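Local coordinates for geobacter metallireducens SMUG1 (PDB 5H9I), which is a SMUG1-type member of the uracil DNA glycosylase superfamily, an alpha/beta fold whose ligand pocket holds xanthine in this crystal structure, at residues Leu21-Pro26 against Cys141-Leu146; Ser46-Pro51 against Gly126-Phe131; Ala78-Trp83 against Asp103-Arg108; Arg210-Ser215 against Pro219-Asp224. All coordinates share one frame; numbering follows the deposited sequence.

Contact 1: Leu21-Pro26 against Cys141-Leu146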
loop_
_atom_site.group_PDB
_atom_site.type_symbol
_atom_site.label_atom_id
_atom_site.label_comp_id
_atom_site.label_asym_id
_atom_site.label_seq_id
_atom_site.Cartn_x
_atom_site.Cartn_y
_atom_site.Cartn_z
ATOM N N LEU A 21 6.277 18.099 -4.235
ATOM C CA LEU A 21 7.044 17.474 -5.328
ATOM C C LEU A 21 6.477 17.729 -6.712
ATOM O O LEU A 21 5.256 17.886 -6.900
ATOM C CB LEU A 21 7.092 15.955 -5.111
ATOM C CG LEU A 21 7.668 15.500 -3.817
ATOM C CD1 LEU A 21 7.583 13.984 -3.757
ATOM C CD2 LEU A 21 9.098 15.959 -3.637
ATOM N N SER A 22 7.349 17.719 -7.711
ATOM C CA SER A 22 6.909 17.891 -9.075
ATOM C C SER A 22 7.280 16.696 -9.890
ATOM O O SER A 22 8.343 16.111 -9.686
ATOM C CB SER A 22 7.548 19.154 -9.731
ATOM O OG SER A 22 7.092 20.297 -9.029
ATOM N N PHE A 23 6.401 16.363 -10.833
ATOM C CA PHE A 23 6.620 15.281 -11.756
ATOM C C PHE A 23 6.316 15.789 -13.158
ATOM O O PHE A 23 5.403 16.567 -13.330
ATOM C CB PHE A 23 5.763 14.070 -11.421
ATOM C CG PHE A 23 5.951 13.593 -10.006
ATOM C CD1 PHE A 23 6.952 12.665 -9.726
ATOM C CD2 PHE A 23 5.151 14.100 -8.960
ATOM C CE1 PHE A 23 7.167 12.243 -8.435
ATOM C CE2 PHE A 23 5.341 13.623 -7.664
ATOM C CZ PHE A 23 6.376 12.740 -7.416
ATOM N N SER A 24 7.070 15.309 -14.121
ATOM C CA SER A 24 6.890 15.770 -15.504
ATOM C C SER A 24 6.885 14.604 -16.429
ATOM O O SER A 24 7.015 13.454 -16.008
ATOM C CB SER A 24 7.964 16.768 -15.885
ATOM O OG SER A 24 9.250 16.254 -15.654
ATOM N N SER A 25 6.719 14.910 -17.721
ATOM C CA SER A 25 6.571 13.899 -18.746
ATOM C C SER A 25 7.642 12.793 -18.530
ATOM O O SER A 25 8.765 13.110 -18.183
ATOM C CB SER A 25 6.681 14.573 -20.152
ATOM O OG SER A 25 5.940 13.878 -21.139
ATOM N N PRO A 26 7.280 11.478 -18.679
ATOM C CA PRO A 26 5.967 11.148 -19.188
ATOM C C PRO A 26 4.815 11.118 -18.137
ATOM O O PRO A 26 3.699 10.704 -18.478
ATOM C CB PRO A 26 6.148 9.730 -19.668
ATOM C CG PRO A 26 6.968 9.144 -18.611
ATOM C CD PRO A 26 7.933 10.245 -18.204
ATOM N N CYS A 141 4.481 3.864 -1.440
ATOM C CA CYS A 141 4.144 5.114 -2.157
ATOM C C CYS A 141 2.660 5.162 -2.325
ATOM O O CYS A 141 2.083 4.251 -2.820
ATOM C CB CYS A 141 4.904 5.102 -3.484
ATOM S SG CYS A 141 4.461 6.508 -4.554
ATOM N N PRO A 142 2.035 6.216 -1.836
ATOM C CA PRO A 142 0.576 6.290 -1.960
ATOM C C PRO A 142 0.063 6.884 -3.268
ATOM O O PRO A 142 -1.155 6.881 -3.470
ATOM C CB PRO A 142 0.213 7.197 -0.830
ATOM C CG PRO A 142 1.327 8.159 -0.773
ATOM C CD PRO A 142 2.569 7.302 -0.964
ATOM N N LEU A 143 0.947 7.352 -4.119
ATOM C CA LEU A 143 0.534 8.043 -5.362
ATOM C C LEU A 143 0.403 7.090 -6.492
ATOM O O LEU A 143 1.214 6.131 -6.596
ATOM C CB LEU A 143 1.632 9.016 -5.661
ATOM C CG LEU A 143 1.891 10.122 -4.688
ATOM C CD1 LEU A 143 3.065 10.981 -5.175
ATOM C CD2 LEU A 143 0.680 10.933 -4.319
ATOM N N LEU A 144 -0.533 7.365 -7.414
ATOM C CA LEU A 144 -0.656 6.674 -8.701
ATOM C C LEU A 144 -0.219 7.681 -9.827
ATOM O O LEU A 144 -0.591 8.818 -9.720
ATOM C CB LEU A 144 -2.085 6.273 -8.916
ATOM C CG LEU A 144 -2.384 5.433 -10.117
ATOM C CD1 LEU A 144 -2.222 3.965 -9.806
ATOM C CD2 LEU A 144 -3.756 5.640 -10.699
ATOM N N PHE A 145 0.667 7.249 -10.720
ATOM C CA PHE A 145 1.225 8.061 -11.771
ATOM C C PHE A 145 0.675 7.564 -13.111
ATOM O O PHE A 145 0.742 6.357 -13.425
ATOM C CB PHE A 145 2.760 7.953 -11.718
ATOM C CG PHE A 145 3.352 8.368 -10.438
ATOM C CD1 PHE A 145 3.635 9.689 -10.168
ATOM C CD2 PHE A 145 3.733 7.396 -9.545
ATOM C CE1 PHE A 145 4.225 10.069 -8.977
ATOM C CE2 PHE A 145 4.302 7.770 -8.321
ATOM C CZ PHE A 145 4.569 9.071 -8.075
ATOM N N LEU A 146 0.197 8.498 -13.939
ATOM C CA LEU A 146 -0.282 8.139 -15.284
ATOM C C LEU A 146 0.350 9.016 -16.375
ATOM O O LEU A 146 0.629 10.163 -16.125
ATOM C CB LEU A 146 -1.804 8.324 -15.350
ATOM C CG LEU A 146 -2.695 7.685 -14.289
ATOM C CD1 LEU A 146 -4.148 8.180 -14.393
ATOM C CD2 LEU A 146 -2.636 6.178 -14.322
#
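L143, which meets F23 across this contact, has its backbone O hydrogen-bonded to the side-chain amide ND2 of N61, a residue of the xanthine pocket. Its N makes only a weak bond to C141 SG, at 3.6 Å. The isobutyl group of L143 extends toward F23, where its CD1 lies 4.3 Å from ring atom CE2.

The main interaction is a T-shaped (edge-to-face) pair of phenyl rings. CE1 of F145 stands 3.6 Å above the plane of the F23 ring, over its centre, so all six ring carbons of F23 are at similar distances from it. The closest of these is F23 CE1, 3.7 Å from F145 CE1. The planes meet at 63° and the centroids are 5.0 Å apart. Both side chains have CG beside the backbone N and opposite the carbonyl carbon (chi1 -55° for F23 and -58° for F145), which turns each ring toward the other segment. Farther along, at the cis-proline P26, the backbones draw nearer and P26 O comes within 3.9 Å of L146 O; the two oxygens merely come near one another, with no bond between them.

The segment 21-26 is the connection from helix 7-19 to strand 29-31, while 144-146 is the middle strand of the small antiparallel sheet, flanked by 29-31 and 152-153. F23 and F145 both rest on V30 of the neighbouring strand and on helix 160-181, at E162 and L166 respectively, and L143 reaches L18 of helix 7-19.

Contact 2: Ser46-Pro51 against Gly126-Phe131. With LEA (pentanoic acid), chain H.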
loop_
_atom_site.group_PDB
_atom_site.type_symbol
_atom_site.label_atom_id
_atom_site.label_comp_id
_atom_site.label_asym_id
_atom_site.label_seq_id
_atom_site.Cartn_x
_atom_site.Cartn_y
_atom_site.Cartn_z
ATOM N N SER A 46 -7.108 3.724 11.570
ATOM C CA SER A 46 -7.518 3.865 12.956
ATOM C C SER A 46 -8.132 2.589 13.475
ATOM O O SER A 46 -7.893 2.209 14.644
ATOM C CB SER A 46 -8.567 4.926 13.041
ATOM O OG SER A 46 -8.094 6.211 12.567
ATOM N N ARG A 47 -8.865 1.870 12.671
ATOM C CA ARG A 47 -9.534 0.647 13.092
ATOM C C ARG A 47 -8.607 -0.548 13.169
ATOM O O ARG A 47 -8.829 -1.466 13.975
ATOM C CB ARG A 47 -10.704 0.316 12.150
ATOM C CG ARG A 47 -11.812 1.339 12.200
ATOM C CD ARG A 47 -12.926 1.072 11.213
ATOM N NE ARG A 47 -13.676 2.317 11.048
ATOM C CZ ARG A 47 -14.778 2.427 10.313
ATOM N NH1 ARG A 47 -15.330 1.405 9.739
ATOM N NH2 ARG A 47 -15.254 3.658 10.164
ATOM N N PHE A 48 -7.584 -0.559 12.279
ATOM C CA PHE A 48 -6.744 -1.765 12.093
ATOM C C PHE A 48 -5.294 -1.490 12.293
ATOM O O PHE A 48 -4.558 -2.497 12.398
ATOM C CB PHE A 48 -7.022 -2.309 10.701
ATOM C CG PHE A 48 -8.509 -2.637 10.530
ATOM C CD1 PHE A 48 -9.094 -3.595 11.271
ATOM C CD2 PHE A 48 -9.284 -2.030 9.543
ATOM C CE1 PHE A 48 -10.474 -3.902 11.153
ATOM C CE2 PHE A 48 -10.632 -2.269 9.419
ATOM C CZ PHE A 48 -11.217 -3.228 10.200
ATOM N N GLY A 49 -4.851 -0.274 12.462
ATOM C CA GLY A 49 -3.411 0.001 12.535
ATOM C C GLY A 49 -2.979 0.362 13.925
ATOM O O GLY A 49 -1.887 1.020 14.021
ATOM N N SER A 50 -3.664 -0.045 15.025
ATOM C CA SER A 50 -3.133 0.241 16.325
ATOM C C SER A 50 -1.827 -0.522 16.579
ATOM O O SER A 50 -1.705 -1.709 16.327
ATOM C CB SER A 50 -4.153 -0.223 17.365
ATOM O OG SER A 50 -5.224 0.587 17.259
ATOM N N PRO A 51 -0.784 0.138 17.185
ATOM C CA PRO A 51 0.389 -0.524 17.571
ATOM C C PRO A 51 0.275 -1.356 18.799
ATOM O O PRO A 51 -0.659 -1.075 19.602
ATOM C CB PRO A 51 1.358 0.612 17.798
ATOM C CG PRO A 51 0.504 1.753 18.251
ATOM C CD PRO A 51 -0.721 1.576 17.422
ATOM N N GLY A 126 -9.726 -15.440 9.348
ATOM C CA GLY A 126 -11.120 -15.348 9.605
ATOM C C GLY A 126 -11.688 -13.961 9.759
ATOM O O GLY A 126 -12.550 -13.536 9.037
ATOM N N THR A 127 -11.277 -13.377 10.856
ATOM C CA THR A 127 -11.686 -11.974 11.207
ATOM C C THR A 127 -10.564 -11.027 11.114
ATOM O O THR A 127 -9.397 -11.313 11.250
ATOM C CB THR A 127 -12.277 -11.815 12.620
ATOM O OG1 THR A 127 -11.226 -12.059 13.594
ATOM C CG2 THR A 127 -13.375 -12.823 12.877
ATOM N N PRO A 128 -10.945 -9.750 10.812
ATOM C CA PRO A 128 -9.908 -8.782 10.774
ATOM C C PRO A 128 -9.126 -8.712 12.100
ATOM O O PRO A 128 -7.888 -8.532 12.099
ATOM C CB PRO A 128 -10.697 -7.464 10.482
ATOM C CG PRO A 128 -11.795 -7.894 9.633
ATOM C CD PRO A 128 -12.215 -9.177 10.340
ATOM N N GLU A 129 -9.807 -8.815 13.222
ATOM C CA GLU A 129 -9.139 -8.693 14.512
ATOM C C GLU A 129 -8.051 -9.791 14.710
ATOM O O GLU A 129 -6.996 -9.467 15.302
ATOM C CB GLU A 129 -10.155 -8.745 15.667
ATOM C CG GLU A 129 -10.863 -7.403 15.814
ATOM C CD GLU A 129 -11.631 -6.962 14.637
ATOM O OE1 GLU A 129 -12.447 -7.742 14.088
ATOM O OE2 GLU A 129 -11.436 -5.789 14.166
ATOM N N ARG A 130 -8.264 -10.986 14.222
ATOM C CA ARG A 130 -7.177 -11.979 14.347
ATOM C C ARG A 130 -5.946 -11.653 13.507
ATOM O O ARG A 130 -4.831 -11.940 13.957
ATOM C CB ARG A 130 -7.670 -13.327 14.047
ATOM C CG ARG A 130 -8.733 -13.826 15.027
ATOM C CD ARG A 130 -9.074 -15.302 14.919
ATOM N NE ARG A 130 -7.875 -16.074 15.350
ATOM C CZ ARG A 130 -6.939 -16.696 14.611
ATOM N NH1 ARG A 130 -6.920 -16.709 13.298
ATOM N NH2 ARG A 130 -6.015 -17.405 15.285
ATOM N N PHE A 131 -6.149 -10.997 12.360
ATOM C CA PHE A 131 -5.028 -10.525 11.518
ATOM C C PHE A 131 -4.308 -9.367 12.069
ATOM O O PHE A 131 -3.124 -9.356 12.310
ATOM C CB PHE A 131 -5.527 -10.322 10.056
ATOM C CG PHE A 131 -4.470 -9.884 9.152
ATOM C CD1 PHE A 131 -3.452 -10.758 8.768
ATOM C CD2 PHE A 131 -4.460 -8.602 8.639
ATOM C CE1 PHE A 131 -2.473 -10.267 7.898
ATOM C CE2 PHE A 131 -3.529 -8.176 7.775
ATOM C CZ PHE A 131 -2.508 -9.024 7.356
HETATM C C2 LEA H . -3.948 -17.674 11.451
HETATM O O2 LEA H . -3.667 -17.594 10.282
HETATM C C3 LEA H . -2.884 -17.437 12.428
HETATM C C4 LEA H . -2.759 -18.706 13.167
HETATM C C5 LEA H . -3.378 -18.673 14.525
HETATM C C6 LEA H . -3.011 -19.896 15.410
HETATM O O1 LEA H . -5.062 -17.979 11.822
#
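F48 meets P128 and E129 where helix 38-48 ends beside the start of helix 128-132. From CB, its CG lies beside the backbone N (chi1 -58°), which carries the ring out along the flank of P128 so that the two side chains point the same way. One ring face takes CB of the preceding R47, 3.7 Å above the plane and displaced toward the rim. The CE1 corner does all the touching across the contact. P128 CB is 3.6 Å from F48 CE1, and E129 OE2 is 3.7 Å from that same F48 CE1, at the ring edge and near its plane. E129 gets there through a bend at chi2; its carboxylate is turned 36° from the ring.

Just before P128 in the chain, T127 is the N-cap of the second helix, its OG1 accepting from R130 N at 3.2 Å. R130 points elsewhere: its NH1 gives an almost straight bond (173°) to O1 of pentanoic acid, 2.7 Å away, and also bonds F125 O.

The phenyl packing is mainly apolar, with F132, L84 and I86 also around F48. A carboxylate oxygen beside the C-H of CE1 at the ring edge, rather than over the electron-rich face, is probably mildly favourable electrostatically.

Contact 3: Ala78-Trp83 against Asp103-Arg108. With BME (beta-mercaptoethanol), chain F; IPA (isopropyl alcohol), chain G.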
loop_
_atom_site.group_PDB
_atom_site.type_symbol
_atom_site.label_atom_id
_atom_site.label_comp_id
_atom_site.label_asym_id
_atom_site.label_seq_id
_atom_site.Cartn_x
_atom_site.Cartn_y
_atom_site.Cartn_z
ATOM N N ALA A 78 -14.851 -4.921 -2.966
ATOM C CA ALA A 78 -15.670 -5.883 -2.282
ATOM C C ALA A 78 -15.099 -6.295 -0.919
ATOM O O ALA A 78 -15.801 -6.300 0.102
ATOM C CB ALA A 78 -15.954 -7.076 -3.112
ATOM N N VAL A 79 -13.785 -6.563 -0.927
ATOM C CA VAL A 79 -13.205 -7.025 0.309
ATOM C C VAL A 79 -13.147 -5.888 1.310
ATOM O O VAL A 79 -13.348 -6.146 2.551
ATOM C CB VAL A 79 -11.902 -7.851 0.070
ATOM C CG1 VAL A 79 -10.837 -6.943 -0.198
ATOM C CG2 VAL A 79 -11.686 -8.736 1.350
ATOM N N VAL A 80 -12.950 -4.620 0.909
ATOM C CA VAL A 80 -12.883 -3.559 1.854
ATOM C C VAL A 80 -14.258 -3.309 2.460
ATOM O O VAL A 80 -14.384 -3.167 3.681
ATOM C CB VAL A 80 -12.396 -2.335 1.225
ATOM C CG1 VAL A 80 -12.537 -1.120 2.104
ATOM C CG2 VAL A 80 -10.941 -2.478 0.755
ATOM N N THR A 81 -15.343 -3.364 1.660
ATOM C CA THR A 81 -16.675 -3.159 2.173
ATOM C C THR A 81 -17.174 -4.338 2.997
ATOM O O THR A 81 -17.762 -4.129 4.076
ATOM C CB THR A 81 -17.726 -2.808 1.049
ATOM O OG1 THR A 81 -17.913 -3.925 0.228
ATOM C CG2 THR A 81 -17.294 -1.730 0.287
ATOM N N GLU A 82 -16.943 -5.565 2.538
ATOM C CA GLU A 82 -17.575 -6.762 3.111
ATOM C C GLU A 82 -16.748 -7.258 4.294
ATOM O O GLU A 82 -17.349 -7.704 5.278
ATOM C CB GLU A 82 -17.703 -7.890 2.063
ATOM C CG GLU A 82 -18.701 -7.483 0.957
ATOM C CD GLU A 82 -18.738 -8.440 -0.281
ATOM O OE1 GLU A 82 -18.007 -9.478 -0.316
ATOM O OE2 GLU A 82 -19.504 -8.119 -1.268
ATOM N N TRP A 83 -15.425 -7.237 4.209
ATOM C CA TRP A 83 -14.627 -7.873 5.269
ATOM C C TRP A 83 -14.195 -6.800 6.252
ATOM O O TRP A 83 -14.331 -7.043 7.472
ATOM C CB TRP A 83 -13.430 -8.595 4.669
ATOM C CG TRP A 83 -12.826 -9.521 5.725
ATOM C CD1 TRP A 83 -13.499 -10.537 6.397
ATOM C CD2 TRP A 83 -11.489 -9.572 6.138
ATOM N NE1 TRP A 83 -12.602 -11.167 7.250
ATOM C CE2 TRP A 83 -11.392 -10.602 7.135
ATOM C CE3 TRP A 83 -10.350 -8.773 5.885
ATOM C CZ2 TRP A 83 -10.185 -10.902 7.736
ATOM C CZ3 TRP A 83 -9.204 -9.040 6.530
ATOM C CH2 TRP A 83 -9.151 -10.129 7.460
ATOM N N ASP A 103 -14.419 6.165 -9.140
ATOM C CA ASP A 103 -15.790 5.999 -8.725
ATOM C C ASP A 103 -15.953 5.605 -7.219
ATOM O O ASP A 103 -17.041 5.502 -6.681
ATOM C CB ASP A 103 -16.519 5.011 -9.585
ATOM C CG ASP A 103 -16.629 5.465 -11.044
ATOM O OD1 ASP A 103 -16.570 6.702 -11.239
ATOM O OD2 ASP A 103 -16.646 4.628 -11.953
ATOM N N GLY A 104 -14.827 5.400 -6.564
ATOM C CA GLY A 104 -14.868 5.058 -5.137
ATOM C C GLY A 104 -15.512 3.714 -4.887
ATOM O O GLY A 104 -15.274 2.766 -5.610
ATOM N N PHE A 105 -16.334 3.681 -3.859
ATOM C CA PHE A 105 -17.035 2.462 -3.493
ATOM C C PHE A 105 -18.115 2.004 -4.483
ATOM O O PHE A 105 -18.614 0.912 -4.370
ATOM C CB PHE A 105 -17.458 2.542 -2.059
ATOM C CG PHE A 105 -16.269 2.468 -1.098
ATOM C CD1 PHE A 105 -15.587 3.584 -0.715
ATOM C CD2 PHE A 105 -15.858 1.261 -0.678
ATOM C CE1 PHE A 105 -14.458 3.511 0.140
ATOM C CE2 PHE A 105 -14.704 1.151 0.150
ATOM C CZ PHE A 105 -14.057 2.281 0.544
ATOM N N ALA A 106 -18.369 2.865 -5.480
ATOM C CA ALA A 106 -19.226 2.476 -6.593
ATOM C C ALA A 106 -18.440 1.860 -7.714
ATOM O O ALA A 106 -19.067 1.424 -8.685
ATOM C CB ALA A 106 -20.002 3.694 -7.088
ATOM N N CYS A 107 -17.092 1.765 -7.675
ATOM C CA CYS A 107 -16.328 1.130 -8.710
ATOM C C CYS A 107 -16.727 -0.328 -8.776
ATOM O O CYS A 107 -16.824 -1.032 -7.769
ATOM C CB CYS A 107 -14.793 1.280 -8.543
ATOM S SG CYS A 107 -13.697 0.478 -9.654
ATOM N N ARG A 108 -16.972 -0.712 -10.005
ATOM C CA ARG A 108 -17.391 -2.048 -10.377
ATOM C C ARG A 108 -16.212 -2.952 -10.901
ATOM O O ARG A 108 -16.505 -4.087 -11.201
ATOM C CB ARG A 108 -18.494 -1.906 -11.474
HETATM C C1 BME F . -18.300 6.380 -3.331
HETATM C C2 BME F . -18.402 7.856 -3.647
HETATM O O1 BME F . -17.205 6.183 -2.473
HETATM S S2 BME F . -18.184 8.869 -2.278
HETATM C C1 IPA G . -19.885 -4.978 5.495
HETATM C C2 IPA G . -19.829 -4.765 6.960
HETATM C C3 IPA G . -21.274 -4.743 7.507
HETATM O O2 IPA G . -18.849 -5.710 7.551
#
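A single 3-10 turn at F105-A106 sets the phenyl ring of F105 against V80 and T81 on helix 77-84, which widens into a pi-type turn at 80-83. V80 approaches at right angles, presenting CG1 to the ring edge in its plane, 3.7 Å from F105 CE2. That methyl is placed there by a chi1 of 170°, with CG1 opposite the backbone N. T81 slides past in the reverse direction, and its CG2 lies 3.5 Å from F105 CD2.

The hydroxyl of T81 is turned back to its own helix. OG1 donates to A78 O over 3.2 Å, tilted 33° from the carbonyl plane, and A78 O also receives the helical bond from E82 N at 2.8 Å. With the oxygen occupied in this way, it is the methyl of T81 that faces the aromatic ring.

Across the ring from V80, O1 of a beta-mercaptoethanol molecule, probably from the crystallisation liquor, lies in the ring plane, 3.5 Å from F105 CD1. The same O1 accepts from F105 N at 3.0 Å (166°), and the molecule bonds G88 O as well. The turn itself is closed by C107 N, 2.9 Å from G104 O.

F105 also packs on T70 of helix 67-70 and on N87 and V90 of the intervening loop. V80 shares T70 with it and reaches V72 and I86, whereas V79 and W83 lie against helix 112-125.

Contact 4: Arg210-Ser215 against Pro219-Asp224. With XAN (xanthine), chain B.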
loop_
_atom_site.group_PDB
_atom_site.type_symbol
_atom_site.label_atom_id
_atom_site.label_comp_id
_atom_site.label_asym_id
_atom_site.label_seq_id
_atom_site.Cartn_x
_atom_site.Cartn_y
_atom_site.Cartn_z
ATOM N N ARG A 210 10.593 -10.766 1.646
ATOM C CA ARG A 210 9.797 -10.590 0.452
ATOM C C ARG A 210 8.806 -11.732 0.358
ATOM O O ARG A 210 9.142 -12.810 0.666
ATOM C CB ARG A 210 10.702 -10.628 -0.817
ATOM C CG ARG A 210 9.931 -10.571 -2.144
ATOM C CD ARG A 210 10.685 -10.757 -3.482
ATOM N NE ARG A 210 11.284 -12.090 -3.751
ATOM C CZ ARG A 210 10.734 -13.189 -4.335
ATOM N NH1 ARG A 210 11.519 -14.243 -4.476
ATOM N NH2 ARG A 210 9.464 -13.310 -4.814
ATOM N N ILE A 211 7.599 -11.443 -0.095
ATOM C CA ILE A 211 6.771 -12.449 -0.673
ATOM C C ILE A 211 6.470 -12.130 -2.157
ATOM O O ILE A 211 6.519 -10.963 -2.601
ATOM C CB ILE A 211 5.435 -12.647 0.071
ATOM C CG1 ILE A 211 4.579 -11.419 0.046
ATOM C CG2 ILE A 211 5.712 -13.292 1.466
ATOM C CD1 ILE A 211 3.143 -11.670 0.546
ATOM N N ILE A 212 6.128 -13.180 -2.882
ATOM C CA ILE A 212 5.712 -13.010 -4.284
ATOM C C ILE A 212 4.546 -11.987 -4.315
ATOM O O ILE A 212 3.613 -12.062 -3.506
ATOM C CB ILE A 212 5.329 -14.388 -4.852
ATOM C CG1 ILE A 212 4.919 -14.292 -6.261
ATOM C CG2 ILE A 212 4.370 -15.095 -3.962
ATOM C CD1 ILE A 212 4.846 -15.742 -6.873
ATOM N N HIS A 213 4.536 -11.177 -5.357
ATOM C CA HIS A 213 3.414 -10.281 -5.577
ATOM C C HIS A 213 2.248 -11.050 -6.189
ATOM O O HIS A 213 2.444 -11.945 -7.017
ATOM C CB HIS A 213 3.864 -9.183 -6.508
ATOM C CG HIS A 213 2.912 -8.057 -6.595
ATOM N ND1 HIS A 213 1.718 -8.162 -7.275
ATOM C CD2 HIS A 213 2.951 -6.820 -6.055
ATOM C CE1 HIS A 213 1.070 -7.017 -7.163
ATOM N NE2 HIS A 213 1.815 -6.192 -6.475
ATOM N N PRO A 214 1.031 -10.745 -5.783
ATOM C CA PRO A 214 -0.154 -11.522 -6.200
ATOM C C PRO A 214 -0.648 -11.238 -7.628
ATOM O O PRO A 214 -1.613 -11.928 -7.967
ATOM C CB PRO A 214 -1.211 -11.154 -5.111
ATOM C CG PRO A 214 -0.850 -9.778 -4.681
ATOM C CD PRO A 214 0.656 -9.818 -4.648
ATOM N N SER A 215 -0.091 -10.297 -8.324
ATOM C CA SER A 215 -0.642 -9.984 -9.675
ATOM C C SER A 215 -0.519 -11.138 -10.649
ATOM O O SER A 215 0.400 -11.987 -10.574
ATOM C CB SER A 215 -0.225 -8.685 -10.276
ATOM O OG SER A 215 0.752 -8.867 -11.163
ATOM N N PRO A 219 3.698 -15.991 -13.116
ATOM C CA PRO A 219 3.091 -17.270 -13.256
ATOM C C PRO A 219 2.791 -18.044 -11.979
ATOM O O PRO A 219 1.723 -18.664 -11.850
ATOM C CB PRO A 219 4.072 -18.055 -14.212
ATOM C CG PRO A 219 4.689 -16.953 -14.948
ATOM C CD PRO A 219 4.783 -15.787 -14.063
ATOM N N ALA A 220 3.692 -17.994 -11.005
ATOM C CA ALA A 220 3.461 -18.688 -9.772
ATOM C C ALA A 220 2.261 -18.164 -8.988
ATOM O O ALA A 220 1.526 -18.880 -8.294
ATOM C CB ALA A 220 4.750 -18.585 -8.913
ATOM N N ALA A 221 1.983 -16.849 -9.140
ATOM C CA ALA A 221 0.822 -16.279 -8.556
ATOM C C ALA A 221 -0.481 -16.757 -9.113
ATOM O O ALA A 221 -1.473 -16.875 -8.464
ATOM C CB ALA A 221 0.893 -14.704 -8.615
ATOM N N ASN A 222 -0.471 -17.086 -10.425
ATOM C CA ASN A 222 -1.649 -17.719 -10.986
ATOM C C ASN A 222 -1.876 -19.159 -10.694
ATOM O O ASN A 222 -3.007 -19.614 -10.604
ATOM C CB ASN A 222 -1.575 -17.509 -12.498
ATOM C CG ASN A 222 -1.511 -16.071 -12.830
ATOM O OD1 ASN A 222 -2.269 -15.266 -12.246
ATOM N ND2 ASN A 222 -0.697 -15.665 -13.735
ATOM N N ARG A 223 -0.784 -19.837 -10.552
ATOM C CA ARG A 223 -0.927 -21.234 -10.157
ATOM C C ARG A 223 -1.263 -21.455 -8.720
ATOM O O ARG A 223 -2.202 -22.175 -8.382
ATOM C CB ARG A 223 0.370 -21.900 -10.448
ATOM C CG ARG A 223 0.313 -23.398 -10.140
ATOM C CD ARG A 223 1.626 -24.069 -10.536
ATOM N NE ARG A 223 2.732 -23.550 -9.754
ATOM C CZ ARG A 223 2.961 -23.859 -8.489
ATOM N NH1 ARG A 223 3.965 -23.253 -7.935
ATOM N NH2 ARG A 223 2.219 -24.792 -7.870
ATOM N N ASP A 224 -0.548 -20.813 -7.804
ATOM C CA ASP A 224 -0.809 -21.011 -6.375
ATOM C C ASP A 224 -0.115 -19.870 -5.605
ATOM O O ASP A 224 0.923 -20.066 -4.963
ATOM C CB ASP A 224 -0.203 -22.325 -5.899
ATOM C CG ASP A 224 -0.598 -22.637 -4.448
ATOM O OD1 ASP A 224 -1.498 -21.948 -3.899
ATOM O OD2 ASP A 224 -0.023 -23.585 -3.925
HETATM N N9 XAN B . -2.351 -3.731 -6.197
HETATM C C4 XAN B . -1.814 -3.027 -5.240
HETATM N N3 XAN B . -2.286 -2.280 -4.246
HETATM C C2 XAN B . -1.491 -1.706 -3.461
HETATM O O2 XAN B . -1.944 -0.993 -2.603
HETATM N N1 XAN B . -0.160 -1.862 -3.521
HETATM C C6 XAN B . 0.431 -2.585 -4.422
HETATM O O6 XAN B . 1.658 -2.689 -4.527
HETATM C C5 XAN B . -0.393 -3.188 -5.376
HETATM N N7 XAN B . -0.156 -3.970 -6.419
HETATM C C8 XAN B . -1.339 -4.302 -6.911
#
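Apolar packing joins I212 to the first turn of helix 219-235. I212 CD1 lies 3.5 Å from A220 CB, and the same methyl is 3.8 Å from A221 N. An extended side chain, with CG1 opposite the backbone N (chi1 -179°), brings CD1 that far.

A second kind of contact surrounds the methyl of A221, which faces three successive carbonyl oxygens of the loop. S215 O is 3.4 Å from A221 CB and H213 O is 3.5 Å from it, with P214 O a little farther. Such C-H to oxygen approaches are van der Waals contacts with at most slight polar character, and the loop backbone curls closely round this small residue.

H213, P214 and S215 follow strand 207-211 and, with P216, form the His-Pro-Ser-Pro sequence found in SMUG1 and family 1 members of the superfamily, set between the parallel sheet and the last helix.

Polar bonds fix the imidazole of H213, which leaves the backbone on the side away from the helix. S215 N donates to H213 ND1 in the ring plane, at 3.0 Å and 156°. At the other edge H213 NE2 donates to N7 of xanthine, also 3.0 Å away but more bent (137°). P214 CD rests over one face of the imidazole. R116 of helix 112-125 ties the two segments together, bonding P214 O and N222 OD1. M60, F74, E111 and N139 supply xanthine's further hydrogen bonds.

Contacts 1, 2 and 3 are nested along the chain: 78-83/103-108 lies within the span closed by 46-51/126-131, itself inside that of 21-26/141-146, and contact 4 follows in series. Contacts 1 and 2 lie on opposite sides of the chain's centre, 31 Å between centres. Contacts 2 and 3 touch, because W83 of contact 3 bonds G126 O through NE1 and packs its ring on T127 and P128; their centres are 19 Å apart. Contact 4 belongs to the edge of the parallel sheet at strand 207-211, contact 1 to the separate antiparallel sheet. Only contact 4 supplies a xanthine-pocket residue, H213; the others pack the surrounding fold, the side chains of L143 and V80 lying about 11 and 10 Å from xanthine.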